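PDB 4H7L: cupin 2 conserved barrel domain protein, which is of unknown function but binds a copper(II) ion in a cupin beta-barrel, consistent with a metal-dependent role. Local coordinates for residues E68-D74 / A110-V116. Coordinates in Å, arbitrary orientation, origin at the centre of the assembly. Numbering follows the deposited sequence.
Sequences EIYVVLD and ATIINIV. With CU (copper (II) ion), chain D.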
loop_
_atom_site.group_PDB
_atom_site.type_symbol
_atom_site.label_atom_id
_atom_site.label_comp_id
_atom_site.label_asym_id
_atom_site.label_seq_id
_atom_site.Cartn_x
_atom_site.Cartn_y
_atom_site.Cartn_z
ATOM N N GLU B 68 -5.957 1.372 8.644
ATOM C CA GLU B 68 -5.487 1.962 7.402
ATOM C C GLU B 68 -3.983 2.185 7.456
ATOM O O GLU B 68 -3.418 2.415 8.521
ATOM C CB GLU B 68 -6.213 3.286 7.140
ATOM C CG GLU B 68 -7.718 3.137 6.946
ATOM C CD GLU B 68 -8.400 4.438 6.540
ATOM O OE1 GLU B 68 -9.203 4.405 5.583
ATOM O OE2 GLU B 68 -8.149 5.489 7.178
ATOM N N ILE B 69 -3.336 2.086 6.302
ATOM C CA ILE B 69 -1.932 2.441 6.190
ATOM C C ILE B 69 -1.753 3.407 5.036
ATOM O O ILE B 69 -1.899 3.030 3.875
ATOM C CB ILE B 69 -1.033 1.219 5.949
ATOM C CG1 ILE B 69 -1.162 0.224 7.101
ATOM C CG2 ILE B 69 0.418 1.664 5.791
ATOM C CD1 ILE B 69 -0.345 -1.036 6.901
ATOM N N TYR B 70 -1.447 4.657 5.362
ATOM C CA TYR B 70 -1.199 5.669 4.347
ATOM C C TYR B 70 0.264 5.617 3.929
ATOM O O TYR B 70 1.150 5.479 4.767
ATOM C CB TYR B 70 -1.508 7.068 4.888
ATOM C CG TYR B 70 -2.963 7.343 5.216
ATOM C CD1 TYR B 70 -3.937 6.364 5.083
ATOM C CD2 TYR B 70 -3.362 8.602 5.652
ATOM C CE1 TYR B 70 -5.263 6.629 5.384
ATOM C CE2 TYR B 70 -4.684 8.875 5.950
ATOM C CZ TYR B 70 -5.630 7.886 5.815
ATOM O OH TYR B 70 -6.948 8.158 6.111
ATOM N N VAL B 71 0.513 5.715 2.632
ATOM C CA VAL B 71 1.870 5.900 2.132
ATOM C C VAL B 71 1.921 7.172 1.300
ATOM O O VAL B 71 1.345 7.230 0.214
ATOM C CB VAL B 71 2.323 4.723 1.252
ATOM C CG1 VAL B 71 3.749 4.943 0.775
ATOM C CG2 VAL B 71 2.209 3.413 2.007
ATOM N N VAL B 72 2.616 8.188 1.801
ATOM C CA VAL B 72 2.684 9.474 1.108
ATOM C C VAL B 72 3.551 9.400 -0.147
ATOM O O VAL B 72 4.715 9.011 -0.081
ATOM C CB VAL B 72 3.244 10.577 2.018
ATOM C CG1 VAL B 72 3.330 11.892 1.256
ATOM C CG2 VAL B 72 2.383 10.731 3.261
ATOM N N LEU B 73 2.983 9.785 -1.286
ATOM C CA LEU B 73 3.722 9.809 -2.544
ATOM C C LEU B 73 4.211 11.219 -2.871
ATOM O O LEU B 73 5.318 11.400 -3.380
ATOM C CB LEU B 73 2.859 9.262 -3.685
ATOM C CG LEU B 73 2.398 7.810 -3.515
ATOM C CD1 LEU B 73 1.811 7.280 -4.812
ATOM C CD2 LEU B 73 3.534 6.915 -3.043
ATOM N N ASP B 74 3.382 12.215 -2.586
ATOM C CA ASP B 74 3.816 13.605 -2.659
ATOM C C ASP B 74 2.975 14.440 -1.705
ATOM O O ASP B 74 1.974 13.965 -1.171
ATOM C CB ASP B 74 3.727 14.148 -4.090
ATOM C CG ASP B 74 2.298 14.270 -4.588
ATOM O OD1 ASP B 74 2.026 13.819 -5.722
ATOM O OD2 ASP B 74 1.450 14.834 -3.863
ATOM N N ALA B 110 -2.035 16.613 -0.629
ATOM C CA ALA B 110 -1.182 15.431 -0.635
ATOM C C ALA B 110 -1.733 14.344 -1.555
ATOM O O ALA B 110 -2.914 14.340 -1.896
ATOM C CB ALA B 110 -1.033 14.888 0.779
ATOM N N THR B 111 -0.858 13.428 -1.957
ATOM C CA THR B 111 -1.257 12.243 -2.704
ATOM C C THR B 111 -0.794 11.012 -1.934
ATOM O O THR B 111 0.373 10.910 -1.561
ATOM C CB THR B 111 -0.626 12.215 -4.104
ATOM O OG1 THR B 111 -0.906 13.443 -4.787
ATOM C CG2 THR B 111 -1.170 11.043 -4.910
ATOM N N ILE B 112 -1.702 10.074 -1.694
ATOM C CA ILE B 112 -1.357 8.910 -0.897
ATOM C C ILE B 112 -1.869 7.607 -1.490
ATOM O O ILE B 112 -2.790 7.595 -2.307
ATOM C CB ILE B 112 -1.909 9.032 0.533
ATOM C CG1 ILE B 112 -3.438 9.010 0.523
ATOM C CG2 ILE B 112 -1.408 10.307 1.188
ATOM C CD1 ILE B 112 -4.036 8.417 1.774
ATOM N N ILE B 113 -1.233 6.512 -1.086
ATOM C CA ILE B 113 -1.788 5.184 -1.263
ATOM C C ILE B 113 -2.394 4.787 0.071
ATOM O O ILE B 113 -1.680 4.639 1.054
ATOM C CB ILE B 113 -0.711 4.140 -1.599
ATOM C CG1 ILE B 113 0.023 4.496 -2.893
ATOM C CG2 ILE B 113 -1.340 2.756 -1.702
ATOM C CD1 ILE B 113 -0.814 4.359 -4.129
ATOM N N ASN B 114 -3.707 4.617 0.114
ATOM C CA ASN B 114 -4.352 4.183 1.340
ATOM C C ASN B 114 -4.648 2.691 1.288
ATOM O O ASN B 114 -5.442 2.230 0.471
ATOM C CB ASN B 114 -5.636 4.976 1.588
ATOM C CG ASN B 114 -6.305 4.599 2.889
ATOM O OD1 ASN B 114 -5.723 3.889 3.715
ATOM N ND2 ASN B 114 -7.532 5.074 3.085
ATOM N N ILE B 115 -3.991 1.941 2.162
ATOM C CA ILE B 115 -4.173 0.498 2.237
ATOM C C ILE B 115 -5.103 0.177 3.398
ATOM O O ILE B 115 -4.795 0.478 4.548
ATOM C CB ILE B 115 -2.823 -0.207 2.435
ATOM C CG1 ILE B 115 -1.889 0.116 1.267
ATOM C CG2 ILE B 115 -3.014 -1.708 2.541
ATOM C CD1 ILE B 115 -0.421 0.011 1.612
ATOM N N VAL B 116 -6.244 -0.432 3.091
ATOM C CA VAL B 116 -7.288 -0.655 4.087
ATOM C C VAL B 116 -7.546 -2.141 4.319
ATOM O O VAL B 116 -7.705 -2.904 3.365
ATOM C CB VAL B 116 -8.608 -0.008 3.637
ATOM C CG1 VAL B 116 -9.673 -0.162 4.713
ATOM C CG2 VAL B 116 -8.396 1.457 3.291
HETATM CU CU CU D . -9.688 7.021 7.446
#
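T111, I113 and I115 lose the most surface to segment 68-74, antiparallel to their own strand. T111 sits opposite a classic beta bulge: its O accepts a hydrogen bond from L73 N (2.9 Å) and a weak one from D74 N (3.4 Å). T111 OG1 hydrogen-bonds to Q53 OE1 of strand 48-54, and D74 OD2 lies 2.9 Å from T111 OG1, within reach of the same proton. Beyond the bulge V71 N bonds to I113 O and I115 N to I69 O, both at 2.9 Å. I113 and I115 pack beside V71 and I69 on one face, where I115 meets I115 of the second subunit and I113 leans on V49 and Y51 of strand 48-54. The other face lines the cupin barrel interior, where E68 OE2 binds CU at 2.2 Å alongside H61, H63 and H104. N114 ND2 donates to E68 OE1 and Y70 OH to E68 OE2 (both 3.1 Å), while I112 CD1 makes a CH-pi contact 3.8 Å from the centroid of the Y70 ring.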